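Local coordinates for protein LBCATS-a (Synthetic construct, PDB 5EY5) that is a synthetic tryptophan synthase alpha chain that binds sn-glycerol-3-phosphate and probably splits indole-3-glycerol phosphate into indole and glyceraldehyde 3-phosphate, at residues A[51-56]-A[69-74]; A[61-66]-A[236-241]; A[212-217]-A[230-235]. All coordinates share one frame; numbering follows the deposited sequence.

Contact 1 (A[51-56]-A[69-74]); sequences GIPFSD and QRALAS
P53 and L72 meet where the loop after strand 48-51 folds back over the helix that follows it, inside one beta-alpha unit of a TIM barrel. The pair illustrates how such a loop can be fastened without a single direct hydrogen bond between 51-56 and 69-74: the fit is apolar, with one water added at its border. Along the helix, Q69 comes first. Its CA-CB bond leads off from the loop, yet successive bends in the chain (chi1 -84°, chi2 -70°) curl the amide back. Q69 NE2 then donates to a water at 3.1 Å, and that water gives a proton to F54 O at 2.7 Å. A71 presents its methyl to the flank of the proline ring, A71 CB lying 3.8 Å from P53 CB and equally near P53 CG. One residue on, L72 points toward the loop and touches three of its residues. Its CG stands anti to the carbonyl carbon (chi1 -82°), and the branch spreads over the loop backbone with its two methyls on different peptides. L72 CG rests against P53 CB at 3.9 Å, while CD2 lies near the proline ring and P53 O. The side chains of P53 and L72 cross obliquely. Beyond the touching residues, the loop faces another protein chain of the assembly, presumably the beta subunit: a polar side chain of that chain bonds P53 O, its backbone bonds S55 OG, and a basic side chain pairs with D56 OD2. Within the loop S55 OG donates to D56 OD2 at 2.9 Å, joining two groups that both face that chain. The other methyl of L72, CD1, sits 3.7 Å from S55 N and 3.8 Å from F54 C.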
loop_
_atom_site.group_PDB
_atom_site.type_symbol
_atom_site.label_atom_id
_atom_site.label_comp_id
_atom_site.label_asym_id
_atom_site.label_seq_id
_atom_site.Cartn_x
_atom_site.Cartn_y
_atom_site.Cartn_z
ATOM N N GLY A 51 25.363 -3.729 39.477
ATOM C CA GLY A 51 24.848 -3.994 38.146
ATOM C C GLY A 51 25.782 -3.443 37.092
ATOM O O GLY A 51 26.130 -2.256 37.116
ATOM N N ILE A 52 26.218 -4.309 36.181
ATOM C CA ILE A 52 27.015 -3.892 35.031
ATOM C C ILE A 52 26.037 -3.447 33.955
ATOM O O ILE A 52 25.210 -4.267 33.502
ATOM C CB ILE A 52 27.930 -5.009 34.522
ATOM C CG1 ILE A 52 28.848 -5.513 35.649
ATOM C CG2 ILE A 52 28.734 -4.522 33.321
ATOM C CD1 ILE A 52 29.425 -4.428 36.510
ATOM N N PRO A 53 26.040 -2.182 33.569
ATOM C CA PRO A 53 24.940 -1.677 32.742
ATOM C C PRO A 53 25.005 -2.272 31.347
ATOM O O PRO A 53 26.077 -2.390 30.752
ATOM C CB PRO A 53 25.177 -0.160 32.725
ATOM C CG PRO A 53 26.687 -0.007 32.945
ATOM C CD PRO A 53 27.019 -1.130 33.919
ATOM N N PHE A 54 23.845 -2.643 30.830
ATOM C CA PHE A 54 23.732 -3.253 29.515
ATOM C C PHE A 54 22.721 -2.464 28.696
ATOM O O PHE A 54 21.778 -1.876 29.240
ATOM C CB PHE A 54 23.314 -4.730 29.640
ATOM C CG PHE A 54 23.249 -5.453 28.336
ATOM C CD1 PHE A 54 24.271 -5.332 27.403
ATOM C CD2 PHE A 54 22.168 -6.275 28.042
ATOM C CE1 PHE A 54 24.203 -6.006 26.191
ATOM C CE2 PHE A 54 22.103 -6.959 26.830
ATOM C CZ PHE A 54 23.120 -6.823 25.912
ATOM N N SER A 55 22.920 -2.433 27.388
ATOM C CA SER A 55 22.013 -1.635 26.573
ATOM C C SER A 55 20.643 -2.287 26.395
ATOM O O SER A 55 19.681 -1.578 26.082
ATOM C CB SER A 55 22.636 -1.359 25.205
ATOM O OG SER A 55 22.848 -2.569 24.506
ATOM N N ASP A 56 20.524 -3.605 26.581
ATOM C CA ASP A 56 19.255 -4.315 26.390
ATOM C C ASP A 56 18.962 -5.247 27.561
ATOM O O ASP A 56 18.874 -6.469 27.415
ATOM C CB ASP A 56 19.272 -5.044 25.050
ATOM C CG ASP A 56 19.311 -4.062 23.879
ATOM O OD1 ASP A 56 18.230 -3.641 23.412
ATOM O OD2 ASP A 56 20.424 -3.668 23.463
ATOM N N GLN A 69 20.775 3.063 31.458
ATOM C CA GLN A 69 20.983 4.031 30.395
ATOM C C GLN A 69 21.815 5.212 30.898
ATOM O O GLN A 69 22.635 5.762 30.159
ATOM C CB GLN A 69 19.639 4.517 29.853
ATOM C CG GLN A 69 19.010 3.606 28.792
ATOM C CD GLN A 69 19.761 3.623 27.461
ATOM O OE1 GLN A 69 19.587 4.534 26.644
ATOM N NE2 GLN A 69 20.591 2.605 27.235
ATOM N N ARG A 70 21.550 5.665 32.119
ATOM C CA ARG A 70 22.360 6.733 32.697
ATOM C C ARG A 70 23.810 6.283 32.865
ATOM O O ARG A 70 24.748 7.007 32.507
ATOM C CB ARG A 70 21.769 7.152 34.044
ATOM C CG ARG A 70 20.421 7.880 33.932
ATOM C CD ARG A 70 20.129 8.597 35.230
ATOM N NE ARG A 70 20.091 7.648 36.339
ATOM C CZ ARG A 70 18.991 7.022 36.737
ATOM N NH1 ARG A 70 17.840 7.248 36.105
ATOM N NH2 ARG A 70 19.041 6.182 37.764
ATOM N N ALA A 71 24.007 5.087 33.422
ATOM C CA ALA A 71 25.358 4.575 33.643
ATOM C C ALA A 71 26.111 4.422 32.327
ATOM O O ALA A 71 27.308 4.705 32.247
ATOM C CB ALA A 71 25.287 3.247 34.404
ATOM N N LEU A 72 25.422 4.008 31.267
ATOM C CA LEU A 72 26.104 3.863 29.981
ATOM C C LEU A 72 26.438 5.216 29.371
ATOM O O LEU A 72 27.476 5.371 28.720
ATOM C CB LEU A 72 25.252 3.043 29.017
ATOM C CG LEU A 72 25.345 1.522 29.192
ATOM C CD1 LEU A 72 24.498 0.825 28.117
ATOM C CD2 LEU A 72 26.803 1.047 29.136
ATOM N N ALA A 73 25.568 6.210 29.542
ATOM C CA ALA A 73 25.916 7.511 28.977
ATOM C C ALA A 73 27.048 8.166 29.759
ATOM O O ALA A 73 27.784 8.985 29.198
ATOM C CB ALA A 73 24.692 8.430 28.935
ATOM N N SER A 74 27.214 7.815 31.042
ATOM C CA SER A 74 28.350 8.306 31.823
ATOM C C SER A 74 29.637 7.534 31.532
ATOM O O SER A 74 30.637 7.740 32.229
ATOM C CB SER A 74 28.042 8.255 33.329
ATOM O OG SER A 74 28.187 6.933 33.837
HETATM O O HOH W 1 20.071 0.173 29.062
#

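Contact 2 (A[61-66]-A[236-241]); sequences GPTIQR and IVKRIE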
loop_
_atom_site.group_PDB
_atom_site.type_symbol
_atom_site.label_atom_id
_atom_site.label_comp_id
_atom_site.label_asym_id
_atom_site.label_seq_id
_atom_site.Cartn_x
_atom_site.Cartn_y
_atom_site.Cartn_z
ATOM N N GLY A 61 13.000 -3.974 35.151
ATOM C CA GLY A 61 11.923 -3.027 35.042
ATOM C C GLY A 61 12.435 -1.624 34.738
ATOM O O GLY A 61 13.646 -1.390 34.618
ATOM N N PRO A 62 11.507 -0.672 34.625
ATOM C CA PRO A 62 11.887 0.674 34.157
ATOM C C PRO A 62 12.933 1.368 35.020
ATOM O O PRO A 62 13.818 2.039 34.485
ATOM C CB PRO A 62 10.551 1.434 34.178
ATOM C CG PRO A 62 9.497 0.363 34.125
ATOM C CD PRO A 62 10.060 -0.794 34.872
ATOM N N THR A 63 12.838 1.252 36.344
ATOM C CA THR A 63 13.799 1.905 37.230
ATOM C C THR A 63 15.228 1.540 36.877
ATOM O O THR A 63 16.088 2.410 36.690
ATOM C CB THR A 63 13.513 1.499 38.670
ATOM O OG1 THR A 63 12.153 1.819 38.977
ATOM C CG2 THR A 63 14.454 2.229 39.618
ATOM N N ILE A 64 15.516 0.244 36.843
ATOM C CA ILE A 64 16.883 -0.176 36.595
ATOM C C ILE A 64 17.251 -0.025 35.122
ATOM O O ILE A 64 18.432 0.134 34.798
ATOM C CB ILE A 64 17.059 -1.604 37.136
ATOM C CG1 ILE A 64 17.007 -1.525 38.669
ATOM C CG2 ILE A 64 18.384 -2.230 36.655
ATOM C CD1 ILE A 64 16.993 -2.838 39.375
ATOM N N GLN A 65 16.261 -0.065 34.216
ATOM C CA GLN A 65 16.495 0.295 32.816
ATOM C C GLN A 65 17.058 1.701 32.713
ATOM O O GLN A 65 17.997 1.955 31.949
ATOM C CB GLN A 65 15.188 0.230 32.005
ATOM C CG GLN A 65 14.584 -1.147 31.738
ATOM C CD GLN A 65 13.160 -1.038 31.200
ATOM O OE1 GLN A 65 12.821 -0.076 30.502
ATOM N NE2 GLN A 65 12.314 -2.011 31.542
ATOM N N ARG A 66 16.430 2.646 33.420
ATOM C CA ARG A 66 16.872 4.040 33.402
ATOM C C ARG A 66 18.235 4.206 34.047
ATOM O O ARG A 66 19.035 5.024 33.596
ATOM C CB ARG A 66 15.857 4.942 34.110
ATOM C CG ARG A 66 14.490 4.948 33.451
ATOM C CD ARG A 66 13.569 6.024 34.003
ATOM N NE ARG A 66 13.256 5.856 35.416
ATOM C CZ ARG A 66 12.231 5.142 35.872
ATOM N NH1 ARG A 66 11.436 4.513 35.019
ATOM N NH2 ARG A 66 12.009 5.048 37.180
ATOM N N ILE A 236 16.362 1.196 46.063
ATOM C CA ILE A 236 17.547 1.991 46.371
ATOM C C ILE A 236 17.925 2.855 45.182
ATOM O O ILE A 236 18.317 4.021 45.333
ATOM C CB ILE A 236 18.715 1.075 46.766
ATOM C CG1 ILE A 236 18.399 0.312 48.042
ATOM C CG2 ILE A 236 20.016 1.911 46.887
ATOM C CD1 ILE A 236 19.431 -0.757 48.389
ATOM N N VAL A 237 17.820 2.282 43.980
ATOM C CA VAL A 237 18.098 3.028 42.768
ATOM C C VAL A 237 17.156 4.211 42.618
ATOM O O VAL A 237 17.544 5.254 42.073
ATOM C CB VAL A 237 18.010 2.085 41.552
ATOM C CG1 VAL A 237 18.028 2.901 40.282
ATOM C CG2 VAL A 237 19.161 1.101 41.578
ATOM N N LYS A 238 15.906 4.075 43.072
ATOM C CA LYS A 238 14.994 5.220 43.050
ATOM C C LYS A 238 15.579 6.389 43.832
ATOM O O LYS A 238 15.539 7.548 43.390
ATOM C CB LYS A 238 13.637 4.841 43.643
ATOM C CG LYS A 238 13.002 3.590 43.084
ATOM C CD LYS A 238 11.477 3.701 43.116
ATOM C CE LYS A 238 10.811 2.347 43.293
ATOM N NZ LYS A 238 10.935 1.849 44.696
ATOM N N ARG A 239 16.131 6.104 45.006
ATOM C CA ARG A 239 16.642 7.200 45.813
ATOM C C ARG A 239 17.849 7.846 45.156
ATOM O O ARG A 239 18.049 9.059 45.285
ATOM C CB ARG A 239 16.963 6.707 47.218
ATOM C CG ARG A 239 15.758 6.800 48.118
ATOM C CD ARG A 239 15.382 5.473 48.722
ATOM N NE ARG A 239 14.178 5.629 49.530
ATOM C CZ ARG A 239 13.050 4.966 49.322
ATOM N NH1 ARG A 239 12.975 4.069 48.343
ATOM N NH2 ARG A 239 12.006 5.184 50.111
ATOM N N ILE A 240 18.642 7.064 44.426
ATOM C CA ILE A 240 19.730 7.646 43.658
ATOM C C ILE A 240 19.188 8.519 42.543
ATOM O O ILE A 240 19.669 9.638 42.318
ATOM C CB ILE A 240 20.650 6.539 43.122
ATOM C CG1 ILE A 240 21.324 5.833 44.304
ATOM C CG2 ILE A 240 21.664 7.135 42.149
ATOM C CD1 ILE A 240 21.879 4.472 43.977
ATOM N N GLU A 241 18.164 8.042 41.845
ATOM C CA GLU A 241 17.646 8.771 40.695
ATOM C C GLU A 241 16.968 10.068 41.116
ATOM O O GLU A 241 17.103 11.097 40.437
ATOM C CB GLU A 241 16.675 7.880 39.924
ATOM C CG GLU A 241 15.650 8.641 39.108
ATOM C CD GLU A 241 14.756 7.718 38.299
ATOM O OE1 GLU A 241 14.521 8.026 37.108
ATOM O OE2 GLU A 241 14.295 6.694 38.852
HETATM O O HOH W 2 16.154 4.714 37.801
#
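R66, in the first turns of helix 62-73, and E241, the last residue of helix 234-241, are joined by a side-on, two-pronged salt bridge. R66 NE donates to E241 OE1 at 3.0 Å and R66 NH2 to E241 OE2 at 3.3 Å, each oxygen offering its syn lone pair. Guanidinium and carboxylate lie nearly coplanar, 29° apart. The glutamate gets there with CG anti to its backbone N (chi1 155°) and the rest of its chain extended, whereas the arginine bends at chi3. R70 adds a long, weak ion pair to OE1. An alanine in place of E241 would probably leave the R66 guanidinium without its carboxylate mate and free to turn, and a water without one of its acceptors. That water donates to T63 O at 2.6 Å and more weakly to E241 OE2. Apolar contacts lie deeper. T63 CG2 touches V237 CG1 at 3.7 Å, the two side chains sliding past each other in opposite directions, and lies 4.0 Å from K238 CG. I64 approaches V237 CG2 loosely through CG1; the same isoleucine touches the bound glycerol phosphate. The axes of 62-66 and 236-241 approach to 9.7 Å and cross at 51°. I64 and I236 both pack on strand 18-24, the strand between those that precede the two helices, a seam that belongs to the closure of a TIM barrel, here beside its ligand pocket.

Contact 3 (A[212-217]-A[230-235]); sequences FGISTP and VIVGSA. With G3P (sn-glycerol-3-phosphate), chain E.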
loop_
_atom_site.group_PDB
_atom_site.type_symbol
_atom_site.label_atom_id
_atom_site.label_comp_id
_atom_site.label_asym_id
_atom_site.label_seq_id
_atom_site.Cartn_x
_atom_site.Cartn_y
_atom_site.Cartn_z
ATOM N N PHE A 212 13.492 -9.048 43.857
ATOM C CA PHE A 212 12.415 -8.561 42.991
ATOM C C PHE A 212 11.251 -8.001 43.814
ATOM O O PHE A 212 10.547 -8.749 44.508
ATOM C CB PHE A 212 11.893 -9.662 42.052
ATOM C CG PHE A 212 12.738 -9.896 40.816
ATOM C CD1 PHE A 212 14.074 -10.289 40.921
ATOM C CD2 PHE A 212 12.177 -9.770 39.546
ATOM C CE1 PHE A 212 14.840 -10.535 39.794
ATOM C CE2 PHE A 212 12.935 -10.009 38.405
ATOM C CZ PHE A 212 14.267 -10.395 38.525
ATOM N N GLY A 213 11.052 -6.682 43.760
ATOM C CA GLY A 213 9.860 -6.062 44.292
ATOM C C GLY A 213 9.961 -5.527 45.705
ATOM O O GLY A 213 9.124 -4.713 46.097
ATOM N N ILE A 214 10.957 -5.943 46.484
ATOM C CA ILE A 214 10.995 -5.561 47.895
ATOM C C ILE A 214 11.343 -4.077 47.989
ATOM O O ILE A 214 12.483 -3.685 47.739
ATOM C CB ILE A 214 11.994 -6.420 48.677
ATOM C CG1 ILE A 214 11.801 -7.891 48.312
ATOM C CG2 ILE A 214 11.814 -6.212 50.175
ATOM C CD1 ILE A 214 13.077 -8.693 48.352
ATOM N N SER A 215 10.375 -3.245 48.372
ATOM C CA SER A 215 10.542 -1.802 48.276
ATOM C C SER A 215 10.471 -1.039 49.597
ATOM O O SER A 215 10.810 0.151 49.616
ATOM C CB SER A 215 9.496 -1.214 47.313
ATOM O OG SER A 215 8.395 -2.092 47.164
ATOM N N THR A 216 10.049 -1.661 50.688
ATOM C CA THR A 216 9.871 -0.970 51.957
ATOM C C THR A 216 10.445 -1.803 53.089
ATOM O O THR A 216 10.538 -3.033 52.984
ATOM C CB THR A 216 8.388 -0.693 52.245
ATOM O OG1 THR A 216 7.714 -1.940 52.459
ATOM C CG2 THR A 216 7.732 0.044 51.081
ATOM N N PRO A 217 10.827 -1.163 54.198
ATOM C CA PRO A 217 11.266 -1.940 55.367
ATOM C C PRO A 217 10.257 -2.991 55.815
ATOM O O PRO A 217 10.663 -4.101 56.177
ATOM C CB PRO A 217 11.492 -0.860 56.438
ATOM C CG PRO A 217 10.863 0.381 55.904
ATOM C CD PRO A 217 10.962 0.284 54.427
ATOM N N VAL A 230 17.907 -10.959 51.893
ATOM C CA VAL A 230 16.925 -10.110 51.235
ATOM C C VAL A 230 17.670 -9.225 50.259
ATOM O O VAL A 230 18.605 -8.520 50.657
ATOM C CB VAL A 230 16.164 -9.238 52.249
ATOM C CG1 VAL A 230 15.126 -8.390 51.535
ATOM C CG2 VAL A 230 15.535 -10.098 53.332
ATOM N N ILE A 231 17.246 -9.226 48.998
ATOM C CA ILE A 231 17.864 -8.395 47.972
ATOM C C ILE A 231 16.932 -7.236 47.657
ATOM O O ILE A 231 15.741 -7.444 47.397
ATOM C CB ILE A 231 18.165 -9.193 46.697
ATOM C CG1 ILE A 231 19.030 -10.417 47.025
ATOM C CG2 ILE A 231 18.810 -8.278 45.671
ATOM C CD1 ILE A 231 19.005 -11.492 45.972
ATOM N N VAL A 232 17.486 -6.028 47.643
ATOM C CA VAL A 232 16.754 -4.807 47.331
ATOM C C VAL A 232 17.547 -4.007 46.307
ATOM O O VAL A 232 18.678 -3.598 46.586
ATOM C CB VAL A 232 16.534 -3.934 48.570
ATOM C CG1 VAL A 232 15.819 -2.652 48.152
ATOM C CG2 VAL A 232 15.788 -4.696 49.659
ATOM N N GLY A 233 16.925 -3.707 45.170
ATOM C CA GLY A 233 17.597 -2.938 44.152
ATOM C C GLY A 233 16.804 -1.719 43.742
ATOM O O GLY A 233 17.186 -0.583 44.067
ATOM N N SER A 234 15.687 -1.947 43.041
ATOM C CA SER A 234 14.942 -0.824 42.481
ATOM C C SER A 234 14.679 0.259 43.522
ATOM O O SER A 234 14.836 1.452 43.240
ATOM C CB SER A 234 13.632 -1.318 41.873
ATOM O OG SER A 234 13.883 -1.859 40.585
ATOM N N ALA A 235 14.301 -0.136 44.738
ATOM C CA ALA A 235 13.951 0.879 45.725
ATOM C C ALA A 235 15.149 1.755 46.080
ATOM O O ALA A 235 14.975 2.939 46.386
ATOM C CB ALA A 235 13.375 0.225 46.975
HETATM O O1 G3P E . 19.176 -8.098 42.363
HETATM C C1 G3P E . 18.398 -7.511 41.363
HETATM C C2 G3P E . 17.581 -6.353 41.925
HETATM O O2 G3P E . 17.152 -5.588 40.835
HETATM C C3 G3P E . 16.393 -6.847 42.779
HETATM O O1P G3P E . 15.150 -6.600 42.166
HETATM O O4P G3P E . 14.998 -4.084 41.719
HETATM O O2P G3P E . 12.856 -5.317 42.167
HETATM O O3P G3P E . 14.421 -4.945 44.002
HETATM P P G3P E . 14.336 -5.203 42.516
HETATM O O HOH W 3 13.850 -6.844 45.565
HETATM O O HOH W 4 13.534 -2.600 45.211
#
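The phosphate-binding site of this TIM barrel is built where the loop after strand 208-211 meets the last strand and the start of helix 234-241, with I214 lodged against V230 to V232. I214 CD1 lies 3.8 Å from V230 CG1 and, in a tight approach, 3.1 Å from I231 O; chi2, at 148°, has turned off a staggered position. The backbone O of I214 meets V232 CG1 at 3.5 Å, and the methyl of A235 lies against the backbone of S215. No direct hydrogen bond joins the two segments. Water and ligand bridge them instead: one water gives protons to I231 O and a phosphate oxygen of sn-glycerol-3-phosphate, O3P, while accepting from I214 N; a second donates to I214 O and O3P and accepts from A235 N. Each segment also grips the phosphate itself. G213 N donates to phosphate O2P at 2.8 Å. G233 N donates to phosphate O3P at 3.0 Å. Phosphate O4P takes both S234 N at 2.6 Å and S234 OG at 2.7 Å. Both glycines have a steric reason: G213 has backbone angles that would jam a CB against the preceding carbonyl, and a CB on G233 would run into C2 of the glycerol phosphate. G184 N adds a further bond to the ligand, while E49 and Y175 bond it too. In the two segments the donors to phosphate are backbone N-H groups and one hydroxyl, with no charged side chain among them, so the N-terminal end of helix 234-241 is likely to help stabilise the negative charge.

From the N terminus, strand 48-51 leads into the loop of contact 1, which closes a short excursion when helix 62-73 returns against 51-56. Contact 2 begins inside that excursion, at the start of the same helix, and waits 169 residues for helix 234-241, so the two cross. Contact 3 is nested within the long loop closed by contact 2, linking the loop after strand 208-211 to strand 229-232 and the beginning of helix 234-241. Contacts 1 and 2 thus share helix 62-73, and contacts 2 and 3 share helix 234-241. Together they run from the loop facing the partner protein to the phosphate site, across the join between the barrel's first and last strands.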